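Local coordinates for putative flagella-related protein H (Methanocaldococcus jannaschii DSM 2661, PDB 4WIA) that probably binds ATP and magnesium as a component of the archaellum, the archaeal flagellum, with a suggested regulatory role in its assembly, at residues A7-S12 with Q45-G50; A89-P94 with R116-K121; S179-I184 with Y204-G209. All coordinates share one frame; numbering follows the deposited sequence.

Contacts 1 and 3 are largely buried, while contact 2, at the outermost strand 90-94 of this chain's main sheet, is only partly buried. Contact 1 sets an irregular N-terminal segment against helix 40-53, contact 2 sets that outer strand against the short helical turn 116-119, and contact 3 joins the start of strand 182-191 to the end of strand 194-204. Contacts 2 and 3 thus reach the same sheet, with centres about 23 Å apart. Their chemistry differs with place: a guanidinium gripping a backbone carbonyl in contact 1, apolar packing in contact 2, and a strand-end backbone bond beside a Met-aromatic contact of a selenomethionine with a tyrosine in contact 3.

Contact 1. Residues A7-S12 with Q45-G50; sequences ARIDLS and QRLAYG. With SO4 (sulfate ion), chain D.
Arg46 meets the loop 7-12 with both the edge and one face of its guanidinium. At the edge, NH1 and NH2 both donate to the carbonyl oxygen of Ile9, NH1 to O at 2.9 Å and NH2 to O at 3.0 Å. The oxygen lies in the guanidinium plane, both bonds moderately bent, 144° at the NH1 hydrogen. Over the face, Leu11 CD1 lies 3.4 Å from Arg46 CZ, above the centre of the flat group, the side chains meeting tip to tip. Arg46 is turned about CB-CG (chi2 67°), which places CD, and its NE is salt-bridged to Asp14. The Ile9 side chain crosses that of Arg46 at about a right angle, and Ile9 CG2 rests 4.2 Å from Leu47 CD2. Leu11 CD1 also lies at the edge of the Tyr49 ring, 3.9 Å from Tyr49 CD2. A sulfate, probably from the crystallisation liquor, accepts a bond from Ser12 N to its O4 at 2.8 Å and is also held by Arg13 and by Lys84 and Arg55 of the second subunit. Gly50 CA makes a CA-H...O contact of 3.5 Å with Ile9 O, which the missing side chain lets come this close to the helix. The loop runs on from strand 6-7 across helix 40-53, which begins within the probable Walker A P-loop, and Ile9 and Arg46 both touch Leu16 of the neighbouring helix 16-19.

Contact 2. Residues A89-P94 with R116-K121; sequences ALLYIP and RAFYEK
The Phe118 ring meets strand 90-94 through two side chains. Leu91 CD2 lies at its edge, near the ring plane and 4.4 Å from Phe118 CD1, while Ile93 comes in obliquely. Ile93 brings three carbons to the same end of the ring: CG1 is 3.5 Å from Phe118 CE1, CD1 packs almost as closely on that same CE1, and CG2 lies a little farther off, beside Phe118 CZ. With Ile93 CG1 anti to its carbonyl carbon (chi1 -54°), both branches of the side chain can reach the ring. An alanine in place of Ile93 would probably open a gap beside CE1 and CZ of Phe118 and leave the ring less firmly fixed in its rotation. The other ring of the helical turn, Tyr119, carries Phe118 CB over the centre of one face.

This is a short, weakly bonded helical turn at 116-119 packed on the edge of the sheet, at one margin of the P-loop NTPase fold. Strand 90-94 is an outermost strand of the main sheet within the chain and pairs in parallel with strand 58-62; the turn leads into strand 123-127, which lies on the other side of strand 58-62 in the sheet. Leu91 points its CD2 at the turn, 3.7 Å from Ala117 O and 4.3 Å from Ala117 CB. Lower on the same side chain, Leu91 CB packs 4.0 Å from Lys121 CE. The lysine chain is turned about CB-CG (chi2 -49°), which places CD; its CE lies against Leu91 while NZ is held by the backbone oxygen of Gly88, the residue just ahead of Ala89.

Contact 3. Residues S179-I184 with Y204-G209; sequences SATMLI and YNMAPG
A Met-aromatic contact between Met182 and Tyr204 marks the place where strands 182-191 and 194-204, neighbours in the main sheet, meet at the ends away from their hairpin turn. Met182 is present as selenomethionine, and the two side chains lie alongside each other, pointing the same way. The terminal methyl CE stands over the face of the tyrosine ring, 3.9 Å from Tyr204 CZ and only 12° off the normal at the ring centre, a CH-pi contact. SE lies over the same face at a larger slant, 25°, and is 3.9 Å from Tyr204 CE1. Met182 CG is anti to the backbone N (chi1 -175°), and the extended chain beyond it runs alongside the tyrosine to put CE over the ring. The opposite face is taken by Ala207 CA, and the Tyr204 hydroxyl is bonded to the backbone oxygen of Ile20.

Met182 and Tyr204 form a non-hydrogen-bonded antiparallel pair, both side chains on one face of the sheet. These are the two strands of a beta hairpin, and Met182 also bonds through its backbone to strand 29-33, the strand that runs into the P-loop. Just past the pair, Asn205 N donates to Thr181 O at 2.8 Å. Tyr204 CA also lies 3.5 Å from Thr181 O.

A type II turn from Tyr204 to Ala207, closed by a weak bond from Ala207 N to Tyr204 O, then swings the chain round. Met206, also selenomethionine, bends back so that its CE is 4.0 Å from Thr181 CG2. One water bridges the two segments, 2.7 Å from Thr181 OG1 and donating to Asn205 O at 3.1 Å, while OG1 also bonds the backbone N of Leu29.

Contact 1. Residues A7-S12 with Q45-G50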
ATOM      1  N   ALA A   7      12.254  -4.980   5.871  1.00 42.86           N
ATOM      2  CA  ALA A   7      11.507  -3.794   5.683  1.00 41.86           C
ATOM      3  C   ALA A   7      11.406  -3.466   4.183  1.00 42.58           C
ATOM      4  O   ALA A   7      12.409  -3.433   3.500  1.00 42.19           O
ATOM      5  CB  ALA A   7      12.184  -2.659   6.398  1.00 40.73           C
ATOM      6  N   ARG A   8      10.192  -3.203   3.723  1.00 43.75           N
ATOM      7  CA  ARG A   8       9.908  -2.978   2.311  1.00 42.92           C
ATOM      8  C   ARG A   8      10.018  -1.549   1.875  1.00 41.49           C
ATOM      9  O   ARG A   8       9.669  -0.617   2.597  1.00 40.42           O
ATOM     10  CB  ARG A   8       8.571  -3.527   2.033  1.00 47.65           C
ATOM     11  CG  ARG A   8       8.554  -5.029   2.317  1.00 54.23           C
ATOM     12  CD  ARG A   8       7.526  -5.686   1.447  1.00 63.67           C
ATOM     13  NE  ARG A   8       8.151  -6.309   0.264  1.00 70.00           N
ATOM     14  CZ  ARG A   8       7.485  -6.679  -0.821  1.00 76.19           C
ATOM     15  NH1 ARG A   8       6.172  -6.449  -0.900  1.00 78.00           N
ATOM     16  NH2 ARG A   8       8.132  -7.228  -1.856  1.00 74.61           N
ATOM     17  N   ILE A   9      10.642  -1.383   0.738  1.00 40.23           N
ATOM     18  CA  ILE A   9      10.866  -0.103   0.142  1.00 40.20           C
ATOM     19  C   ILE A   9      10.246  -0.029  -1.290  1.00 40.77           C
ATOM     20  O   ILE A   9      10.515   0.933  -2.027  1.00 41.82           O
ATOM     21  CB  ILE A   9      12.373   0.202   0.039  1.00 41.19           C
ATOM     22  CG1 ILE A   9      13.100  -0.927  -0.674  1.00 47.83           C
ATOM     23  CG2 ILE A   9      12.976   0.387   1.409  1.00 42.46           C
ATOM     24  CD1 ILE A   9      14.049  -0.469  -1.746  1.00 47.64           C
ATOM     25  N   ASP A  10       9.389  -0.976  -1.617  1.00 39.39           N
ATOM     26  CA  ASP A  10       8.882  -1.139  -2.963  1.00 41.07           C
ATOM     27  C   ASP A  10       8.143   0.047  -3.520  1.00 38.07           C
ATOM     28  O   ASP A  10       7.251   0.536  -2.908  1.00 38.08           O
ATOM     29  CB  ASP A  10       7.860  -2.256  -2.972  1.00 44.00           C
ATOM     30  CG  ASP A  10       8.317  -3.486  -2.298  1.00 45.79           C
ATOM     31  OD1 ASP A  10       9.196  -3.481  -1.457  1.00 45.36           O
ATOM     32  OD2 ASP A  10       7.753  -4.499  -2.603  1.00 52.04           O
ATOM     33  N   LEU A  11       8.470   0.422  -4.741  1.00 39.04           N
ATOM     34  CA  LEU A  11       7.673   1.326  -5.533  1.00 39.57           C
ATOM     35  C   LEU A  11       7.392   0.783  -6.917  1.00 41.57           C
ATOM     36  O   LEU A  11       8.183   0.028  -7.490  1.00 43.69           O
ATOM     37  CB  LEU A  11       8.445   2.641  -5.680  1.00 39.61           C
ATOM     38  CG  LEU A  11       8.847   3.373  -4.414  1.00 36.56           C
ATOM     39  CD1 LEU A  11       9.595   4.631  -4.773  1.00 38.42           C
ATOM     40  CD2 LEU A  11       7.637   3.759  -3.598  1.00 35.95           C
ATOM     41  N   SER A  12       6.283   1.220  -7.503  1.00 42.13           N
ATOM     42  CA  SER A  12       5.961   0.814  -8.831  1.00 43.11           C
ATOM     43  C   SER A  12       7.044   1.229  -9.831  1.00 42.47           C
ATOM     44  O   SER A  12       7.332   0.495 -10.765  1.00 42.11           O
ATOM     45  CB  SER A  12       4.623   1.399  -9.274  1.00 44.72           C
ATOM     46  OG  SER A  12       3.517   0.835  -8.608  1.00 45.47           O
ATOM     47  N   GLN A  45      16.746   9.690   0.230  1.00 40.20           N
ATOM     48  CA  GLN A  45      15.388  10.195  -0.069  1.00 41.46           C
ATOM     49  C   GLN A  45      14.503   9.143  -0.714  1.00 39.09           C
ATOM     50  O   GLN A  45      13.356   8.984  -0.306  1.00 36.89           O
ATOM     51  CB  GLN A  45      15.505  11.437  -0.926  1.00 42.76           C
ATOM     52  CG  GLN A  45      15.955  12.612  -0.106  1.00 42.57           C
ATOM     53  CD  GLN A  45      16.657  13.701  -0.885  1.00 50.26           C
ATOM     54  OE1 GLN A  45      16.561  13.811  -2.118  1.00 50.83           O
ATOM     55  NE2 GLN A  45      17.352  14.581  -0.128  1.00 57.84           N
ATOM     56  N   ARG A  46      15.068   8.393  -1.673  1.00 36.93           N
ATOM     57  CA  ARG A  46      14.359   7.255  -2.285  1.00 38.10           C
ATOM     58  C   ARG A  46      14.022   6.203  -1.227  1.00 35.00           C
ATOM     59  O   ARG A  46      12.895   5.650  -1.197  1.00 33.49           O
ATOM     60  CB  ARG A  46      15.198   6.621  -3.394  1.00 37.91           C
ATOM     61  CG  ARG A  46      14.798   5.188  -3.780  1.00 37.94           C
ATOM     62  CD  ARG A  46      13.421   5.154  -4.441  1.00 37.06           C
ATOM     63  NE  ARG A  46      13.005   3.798  -4.812  1.00 38.99           N
ATOM     64  CZ  ARG A  46      12.454   2.905  -3.993  1.00 38.46           C
ATOM     65  NH1 ARG A  46      12.287   3.173  -2.710  1.00 35.91           N
ATOM     66  NH2 ARG A  46      12.069   1.737  -4.463  1.00 37.05           N
ATOM     67  N   LEU A  47      15.004   5.894  -0.390  1.00 33.48           N
ATOM     68  CA  LEU A  47      14.738   4.888   0.658  1.00 33.22           C
ATOM     69  C   LEU A  47      13.655   5.366   1.603  1.00 34.16           C
ATOM     70  O   LEU A  47      12.725   4.632   1.928  1.00 32.84           O
ATOM     71  CB  LEU A  47      16.023   4.572   1.402  1.00 33.80           C
ATOM     72  CG  LEU A  47      16.991   3.776   0.522  1.00 36.97           C
ATOM     73  CD1 LEU A  47      18.357   3.668   1.169  1.00 37.46           C
ATOM     74  CD2 LEU A  47      16.447   2.376   0.207  1.00 37.57           C
ATOM     75  N   ALA A  48      13.763   6.631   2.048  1.00 36.54           N
ATOM     76  CA  ALA A  48      12.757   7.192   2.932  1.00 36.33           C
ATOM     77  C   ALA A  48      11.369   7.171   2.331  1.00 36.62           C
ATOM     78  O   ALA A  48      10.415   6.754   2.968  1.00 37.92           O
ATOM     79  CB  ALA A  48      13.140   8.618   3.326  1.00 38.84           C
ATOM     80  N   TYR A  49      11.235   7.603   1.079  1.00 37.85           N
ATOM     81  CA  TYR A  49       9.922   7.525   0.407  1.00 36.37           C
ATOM     82  C   TYR A  49       9.374   6.113   0.309  1.00 36.61           C
ATOM     83  O   TYR A  49       8.191   5.894   0.549  1.00 40.84           O
ATOM     84  CB  TYR A  49      10.005   8.168  -0.967  1.00 37.61           C
ATOM     85  CG  TYR A  49       8.656   8.386  -1.643  1.00 37.19           C
ATOM     86  CD1 TYR A  49       7.790   9.337  -1.176  1.00 36.82           C
ATOM     87  CD2 TYR A  49       8.253   7.606  -2.720  1.00 38.70           C
ATOM     88  CE1 TYR A  49       6.562   9.515  -1.754  1.00 37.29           C
ATOM     89  CE2 TYR A  49       7.013   7.795  -3.330  1.00 39.50           C
ATOM     90  CZ  TYR A  49       6.184   8.748  -2.843  1.00 39.38           C
ATOM     91  OH  TYR A  49       4.999   8.913  -3.438  1.00 42.96           O
ATOM     92  N   GLY A  50      10.224   5.142  -0.057  1.00 38.96           N
ATOM     93  CA  GLY A  50       9.822   3.715  -0.068  1.00 38.64           C
ATOM     94  C   GLY A  50       9.284   3.223   1.275  1.00 38.69           C
ATOM     95  O   GLY A  50       8.188   2.725   1.354  1.00 37.42           O
TER
HETATM   96  S   SO4 D 301       5.118   4.600  -7.070  1.00 37.59           S
HETATM   97  O1  SO4 D 301       3.915   4.795  -7.909  1.00 39.13           O
HETATM   98  O2  SO4 D 301       6.307   4.452  -7.940  1.00 33.55           O
HETATM   99  O3  SO4 D 301       5.298   5.771  -6.183  1.00 43.78           O
HETATM  100  O4  SO4 D 301       4.953   3.379  -6.249  1.00 31.30           O

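Contact 2. Residues A89-P94 with R116-K121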
ATOM      1  N   ALA A  89       4.184  10.786  10.562  1.00 43.89           N
ATOM      2  CA  ALA A  89       4.820   9.663   9.951  1.00 39.73           C
ATOM      3  C   ALA A  89       6.251   9.916   9.537  1.00 39.09           C
ATOM      4  O   ALA A  89       7.142   9.039   9.770  1.00 38.74           O
ATOM      5  CB  ALA A  89       4.038   9.208   8.768  1.00 41.61           C
ATOM      6  N   LEU A  90       6.501  11.087   8.987  1.00 40.07           N
ATOM      7  CA  LEU A  90       7.875  11.560   8.732  1.00 40.75           C
ATOM      8  C   LEU A  90       8.216  12.692   9.712  1.00 43.93           C
ATOM      9  O   LEU A  90       7.506  13.686   9.790  1.00 43.49           O
ATOM     10  CB  LEU A  90       7.995  12.082   7.296  1.00 43.45           C
ATOM     11  CG  LEU A  90       9.289  12.814   6.904  1.00 43.30           C
ATOM     12  CD1 LEU A  90      10.486  11.928   7.176  1.00 43.89           C
ATOM     13  CD2 LEU A  90       9.320  13.297   5.456  1.00 44.18           C
ATOM     14  N   LEU A  91       9.317  12.532  10.482  1.00 40.22           N
ATOM     15  CA  LEU A  91       9.803  13.540  11.362  1.00 38.41           C
ATOM     16  C   LEU A  91      11.083  14.027  10.750  1.00 39.63           C
ATOM     17  O   LEU A  91      12.071  13.283  10.608  1.00 40.24           O
ATOM     18  CB  LEU A  91      10.099  12.923  12.744  1.00 39.93           C
ATOM     19  CG  LEU A  91      10.835  13.730  13.778  1.00 39.62           C
ATOM     20  CD1 LEU A  91      10.011  14.971  14.172  1.00 38.52           C
ATOM     21  CD2 LEU A  91      11.170  12.874  14.990  1.00 39.87           C
ATOM     22  N   TYR A  92      11.068  15.292  10.355  1.00 41.46           N
ATOM     23  CA  TYR A  92      12.176  15.904   9.655  1.00 41.38           C
ATOM     24  C   TYR A  92      12.911  16.873  10.593  1.00 43.52           C
ATOM     25  O   TYR A  92      12.312  17.751  11.151  1.00 45.03           O
ATOM     26  CB  TYR A  92      11.674  16.663   8.402  1.00 39.89           C
ATOM     27  CG  TYR A  92      12.818  17.193   7.597  1.00 39.13           C
ATOM     28  CD1 TYR A  92      13.563  16.350   6.818  1.00 36.67           C
ATOM     29  CD2 TYR A  92      13.243  18.506   7.720  1.00 40.48           C
ATOM     30  CE1 TYR A  92      14.661  16.813   6.109  1.00 38.07           C
ATOM     31  CE2 TYR A  92      14.349  18.995   7.011  1.00 42.76           C
ATOM     32  CZ  TYR A  92      15.046  18.119   6.198  1.00 40.85           C
ATOM     33  OH  TYR A  92      16.142  18.569   5.495  1.00 44.63           O
ATOM     34  N   ILE A  93      14.232  16.709  10.725  1.00 45.24           N
ATOM     35  CA  ILE A  93      15.023  17.452  11.694  1.00 43.57           C
ATOM     36  C   ILE A  93      16.142  18.225  11.006  1.00 44.27           C
ATOM     37  O   ILE A  93      17.213  17.657  10.692  1.00 44.01           O
ATOM     38  CB  ILE A  93      15.670  16.491  12.671  1.00 43.49           C
ATOM     39  CG1 ILE A  93      14.598  15.594  13.312  1.00 43.41           C
ATOM     40  CG2 ILE A  93      16.465  17.286  13.751  1.00 45.64           C
ATOM     41  CD1 ILE A  93      13.633  16.327  14.224  1.00 44.41           C
ATOM     42  N   PRO A  94      15.911  19.492  10.736  1.00 44.95           N
ATOM     43  CA  PRO A  94      17.007  20.281  10.191  1.00 49.53           C
ATOM     44  C   PRO A  94      18.020  20.679  11.284  1.00 53.07           C
ATOM     45  O   PRO A  94      17.624  21.280  12.278  1.00 52.52           O
ATOM     46  CB  PRO A  94      16.312  21.525   9.594  1.00 50.79           C
ATOM     47  CG  PRO A  94      14.924  21.518  10.138  1.00 50.16           C
ATOM     48  CD  PRO A  94      14.625  20.198  10.769  1.00 47.76           C
ATOM     49  N   ARG A 116      15.149  11.474  22.245  1.00 54.02           N
ATOM     50  CA  ARG A 116      14.274  10.300  22.201  1.00 56.03           C
ATOM     51  C   ARG A 116      13.435  10.261  20.978  1.00 51.28           C
ATOM     52  O   ARG A 116      13.160   9.186  20.439  1.00 48.81           O
ATOM     53  CB  ARG A 116      13.280  10.303  23.351  1.00 59.23           C
ATOM     54  CG  ARG A 116      13.866  10.348  24.739  1.00 65.86           C
ATOM     55  CD  ARG A 116      12.741  10.673  25.713  1.00 70.22           C
ATOM     56  NE  ARG A 116      12.871  10.057  27.011  1.00 74.78           N
ATOM     57  CZ  ARG A 116      12.054  10.308  28.043  1.00 78.88           C
ATOM     58  NH1 ARG A 116      11.018  11.155  27.908  1.00 78.75           N
ATOM     59  NH2 ARG A 116      12.284   9.713  29.224  1.00 74.72           N
ATOM     60  N   ALA A 117      12.970  11.439  20.596  1.00 48.58           N
ATOM     61  CA  ALA A 117      11.951  11.548  19.550  1.00 44.87           C
ATOM     62  C   ALA A 117      12.404  10.888  18.239  1.00 43.45           C
ATOM     63  O   ALA A 117      11.607  10.255  17.601  1.00 40.07           O
ATOM     64  CB  ALA A 117      11.567  12.991  19.306  1.00 44.27           C
ATOM     65  N   PHE A 118      13.701  10.978  17.926  1.00 43.33           N
ATOM     66  CA  PHE A 118      14.214  10.460  16.713  1.00 42.61           C
ATOM     67  C   PHE A 118      13.933   8.972  16.639  1.00 43.50           C
ATOM     68  O   PHE A 118      13.586   8.465  15.549  1.00 43.35           O
ATOM     69  CB  PHE A 118      15.742  10.648  16.559  1.00 42.91           C
ATOM     70  CG  PHE A 118      16.224  12.064  16.534  1.00 41.39           C
ATOM     71  CD1 PHE A 118      15.360  13.139  16.426  1.00 41.40           C
ATOM     72  CD2 PHE A 118      17.587  12.307  16.601  1.00 41.86           C
ATOM     73  CE1 PHE A 118      15.849  14.433  16.407  1.00 42.35           C
ATOM     74  CE2 PHE A 118      18.082  13.594  16.620  1.00 43.91           C
ATOM     75  CZ  PHE A 118      17.202  14.662  16.519  1.00 43.10           C
ATOM     76  N   TYR A 119      14.097   8.284  17.764  1.00 42.47           N
ATOM     77  CA  TYR A 119      14.182   6.812  17.802  1.00 42.22           C
ATOM     78  C   TYR A 119      12.839   6.156  18.055  1.00 42.99           C
ATOM     79  O   TYR A 119      12.716   4.930  18.016  1.00 42.56           O
ATOM     80  CB  TYR A 119      15.256   6.335  18.810  1.00 42.53           C
ATOM     81  CG  TYR A 119      16.543   6.997  18.511  1.00 43.52           C
ATOM     82  CD1 TYR A 119      17.271   6.632  17.381  1.00 43.78           C
ATOM     83  CD2 TYR A 119      16.987   8.099  19.264  1.00 45.41           C
ATOM     84  CE1 TYR A 119      18.431   7.312  17.015  1.00 42.51           C
ATOM     85  CE2 TYR A 119      18.138   8.770  18.914  1.00 45.99           C
ATOM     86  CZ  TYR A 119      18.834   8.378  17.755  1.00 45.65           C
ATOM     87  OH  TYR A 119      19.983   9.033  17.374  1.00 49.52           O
ATOM     88  N   GLU A 120      11.789   6.947  18.134  1.00 45.62           N
ATOM     89  CA  GLU A 120      10.453   6.344  18.114  1.00 48.69           C
ATOM     90  C   GLU A 120      10.086   5.861  16.707  1.00 45.43           C
ATOM     91  O   GLU A 120       9.197   5.078  16.569  1.00 51.58           O
ATOM     92  CB  GLU A 120       9.386   7.336  18.579  1.00 53.55           C
ATOM     93  CG  GLU A 120       9.662   8.035  19.916  1.00 58.24           C
ATOM     94  CD  GLU A 120       8.590   9.089  20.193  1.00 63.82           C
ATOM     95  OE1 GLU A 120       7.935   9.008  21.236  1.00 65.38           O
ATOM     96  OE2 GLU A 120       8.373   9.966  19.331  1.00 63.92           O
ATOM     97  N   LYS A 121      10.785   6.281  15.666  1.00 42.99           N
ATOM     98  CA  LYS A 121      10.425   5.850  14.311  1.00 40.25           C
ATOM     99  C   LYS A 121      11.144   4.591  13.925  1.00 38.34           C
ATOM    100  O   LYS A 121      12.061   4.168  14.650  1.00 38.59           O
ATOM    101  CB  LYS A 121      10.741   6.948  13.288  1.00 41.84           C
ATOM    102  CG  LYS A 121      10.178   8.307  13.613  1.00 42.54           C
ATOM    103  CD  LYS A 121       8.715   8.228  13.966  1.00 42.37           C
ATOM    104  CE  LYS A 121       8.095   9.606  13.900  1.00 42.89           C
ATOM    105  NZ  LYS A 121       6.735   9.582  14.502  1.00 44.11           N
TER

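Contact 3. Residues S179-I184 with Y204-G209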
ATOM      1  N   SER A 179      31.649  -0.969  11.489  1.00 62.37           N
ATOM      2  CA  SER A 179      30.416  -1.015  12.191  1.00 63.39           C
ATOM      3  C   SER A 179      29.246  -1.206  11.221  1.00 57.57           C
ATOM      4  O   SER A 179      28.223  -1.778  11.547  1.00 55.33           O
ATOM      5  CB  SER A 179      30.321   0.278  12.985  1.00 69.52           C
ATOM      6  OG  SER A 179      29.523   0.099  14.138  1.00 83.68           O
ATOM      7  N   ALA A 180      29.387  -0.747  10.000  1.00 56.00           N
ATOM      8  CA  ALA A 180      28.275  -0.864   9.050  1.00 52.93           C
ATOM      9  C   ALA A 180      27.818  -2.344   8.892  1.00 52.37           C
ATOM     10  O   ALA A 180      28.647  -3.227   8.815  1.00 51.21           O
ATOM     11  CB  ALA A 180      28.700  -0.309   7.698  1.00 51.84           C
ATOM     12  N   THR A 181      26.511  -2.602   8.853  1.00 49.38           N
ATOM     13  CA  THR A 181      26.034  -3.878   8.391  1.00 49.76           C
ATOM     14  C   THR A 181      25.884  -3.862   6.852  1.00 48.58           C
ATOM     15  O   THR A 181      26.088  -4.884   6.187  1.00 50.73           O
ATOM     16  CB  THR A 181      24.692  -4.267   9.023  1.00 48.97           C
ATOM     17  OG1 THR A 181      23.665  -3.375   8.563  1.00 45.03           O
ATOM     18  CG2 THR A 181      24.811  -4.250  10.501  1.00 49.06           C
HETATM   19  N   MSE A 182      25.515  -2.718   6.300  1.00 45.96           N
HETATM   20  CA  MSE A 182      25.452  -2.543   4.878  1.00 45.06           C
HETATM   21  C   MSE A 182      26.291  -1.347   4.532  1.00 46.67           C
HETATM   22  O   MSE A 182      26.038  -0.261   4.988  1.00 48.41           O
HETATM   23  CB  MSE A 182      24.009  -2.349   4.446  1.00 43.68           C
HETATM   24  CG  MSE A 182      23.893  -2.275   2.924  1.00 43.49           C
HETATM   25 SE   MSE A 182      22.029  -1.996   2.468  1.00 43.39          SE
HETATM   26  CE  MSE A 182      22.107  -2.499   0.600  1.00 45.06           C
ATOM     27  N   LEU A 183      27.294  -1.533   3.697  1.00 48.54           N
ATOM     28  CA  LEU A 183      28.117  -0.451   3.252  1.00 49.69           C
ATOM     29  C   LEU A 183      27.993  -0.214   1.742  1.00 49.26           C
ATOM     30  O   LEU A 183      28.240  -1.108   0.936  1.00 52.89           O
ATOM     31  CB  LEU A 183      29.559  -0.743   3.575  1.00 53.09           C
ATOM     32  CG  LEU A 183      30.557   0.338   3.132  1.00 54.93           C
ATOM     33  CD1 LEU A 183      30.442   1.623   3.970  1.00 55.69           C
ATOM     34  CD2 LEU A 183      31.996  -0.199   3.168  1.00 57.25           C
ATOM     35  N   ILE A 184      27.643   1.009   1.381  1.00 46.61           N
ATOM     36  CA  ILE A 184      27.428   1.380   0.028  1.00 46.55           C
ATOM     37  C   ILE A 184      28.315   2.548  -0.288  1.00 48.95           C
ATOM     38  O   ILE A 184      28.280   3.579   0.405  1.00 52.25           O
ATOM     39  CB  ILE A 184      25.984   1.832  -0.213  1.00 43.77           C
ATOM     40  CG1 ILE A 184      25.024   0.748   0.202  1.00 42.76           C
ATOM     41  CG2 ILE A 184      25.797   2.174  -1.676  1.00 45.94           C
ATOM     42  CD1 ILE A 184      23.569   1.203   0.203  1.00 41.55           C
ATOM     43  N   TYR A 204      27.229  -6.379   2.923  1.00 47.36           N
ATOM     44  CA  TYR A 204      25.813  -6.504   3.151  1.00 47.10           C
ATOM     45  C   TYR A 204      25.563  -7.672   4.051  1.00 50.42           C
ATOM     46  O   TYR A 204      25.211  -8.743   3.598  1.00 56.59           O
ATOM     47  CB  TYR A 204      25.076  -6.716   1.799  1.00 47.43           C
ATOM     48  CG  TYR A 204      23.563  -6.431   1.781  1.00 45.67           C
ATOM     49  CD1 TYR A 204      22.881  -6.060   2.926  1.00 45.81           C
ATOM     50  CD2 TYR A 204      22.828  -6.576   0.607  1.00 44.74           C
ATOM     51  CE1 TYR A 204      21.506  -5.822   2.891  1.00 47.83           C
ATOM     52  CE2 TYR A 204      21.476  -6.355   0.550  1.00 43.99           C
ATOM     53  CZ  TYR A 204      20.805  -5.968   1.688  1.00 46.38           C
ATOM     54  OH  TYR A 204      19.441  -5.709   1.636  1.00 44.60           O
ATOM     55  N   ASN A 205      25.751  -7.492   5.348  1.00 54.17           N
ATOM     56  CA  ASN A 205      25.392  -8.525   6.317  1.00 53.50           C
ATOM     57  C   ASN A 205      23.878  -8.683   6.317  1.00 52.72           C
ATOM     58  O   ASN A 205      23.102  -7.685   6.249  1.00 48.96           O
ATOM     59  CB  ASN A 205      25.786  -8.132   7.730  1.00 56.95           C
ATOM     60  CG  ASN A 205      27.266  -7.863   7.893  1.00 62.75           C
ATOM     61  OD1 ASN A 205      28.089  -8.332   7.132  1.00 62.89           O
ATOM     62  ND2 ASN A 205      27.606  -7.060   8.919  1.00 67.44           N
HETATM   63  N   MSE A 206      23.465  -9.909   6.518  1.00 52.69           N
HETATM   64  CA  MSE A 206      22.059 -10.281   6.595  1.00 55.30           C
HETATM   65  C   MSE A 206      21.371 -10.052   5.265  1.00 54.47           C
HETATM   66  O   MSE A 206      20.111  -9.894   5.191  1.00 50.64           O
HETATM   67  CB  MSE A 206      21.318  -9.552   7.709  1.00 56.91           C
HETATM   68  CG  MSE A 206      22.127  -9.227   8.967  1.00 62.94           C
HETATM   69 SE   MSE A 206      20.959  -8.299  10.267  1.00 66.80          SE
HETATM   70  CE  MSE A 206      21.530  -6.435  10.050  1.00 56.90           C
ATOM     71  N   ALA A 207      22.178 -10.022   4.195  1.00 53.10           N
ATOM     72  CA  ALA A 207      21.622  -9.828   2.844  1.00 51.62           C
ATOM     73  C   ALA A 207      20.477 -10.784   2.733  1.00 50.09           C
ATOM     74  O   ALA A 207      20.649 -11.966   2.959  1.00 52.55           O
ATOM     75  CB  ALA A 207      22.674 -10.128   1.798  1.00 54.30           C
ATOM     76  N   PRO A 208      19.287 -10.281   2.490  1.00 50.63           N
ATOM     77  CA  PRO A 208      18.074 -11.097   2.473  1.00 52.97           C
ATOM     78  C   PRO A 208      17.857 -11.899   1.221  1.00 57.14           C
ATOM     79  O   PRO A 208      16.898 -12.679   1.146  1.00 68.14           O
ATOM     80  CB  PRO A 208      16.989 -10.062   2.493  1.00 50.64           C
ATOM     81  CG  PRO A 208      17.574  -8.933   1.758  1.00 50.08           C
ATOM     82  CD  PRO A 208      18.997  -8.879   2.161  1.00 50.59           C
ATOM     83  N   GLY A 209      18.724 -11.738   0.239  1.00 55.50           N
ATOM     84  CA  GLY A 209      18.633 -12.533  -0.984  1.00 55.70           C
ATOM     85  C   GLY A 209      19.657 -12.046  -1.961  1.00 53.08           C
ATOM     86  O   GLY A 209      20.405 -11.080  -1.669  1.00 51.73           O
TER
HETATM   87  O   HOH W   1      22.203  -4.807   6.802  1.00 49.80           O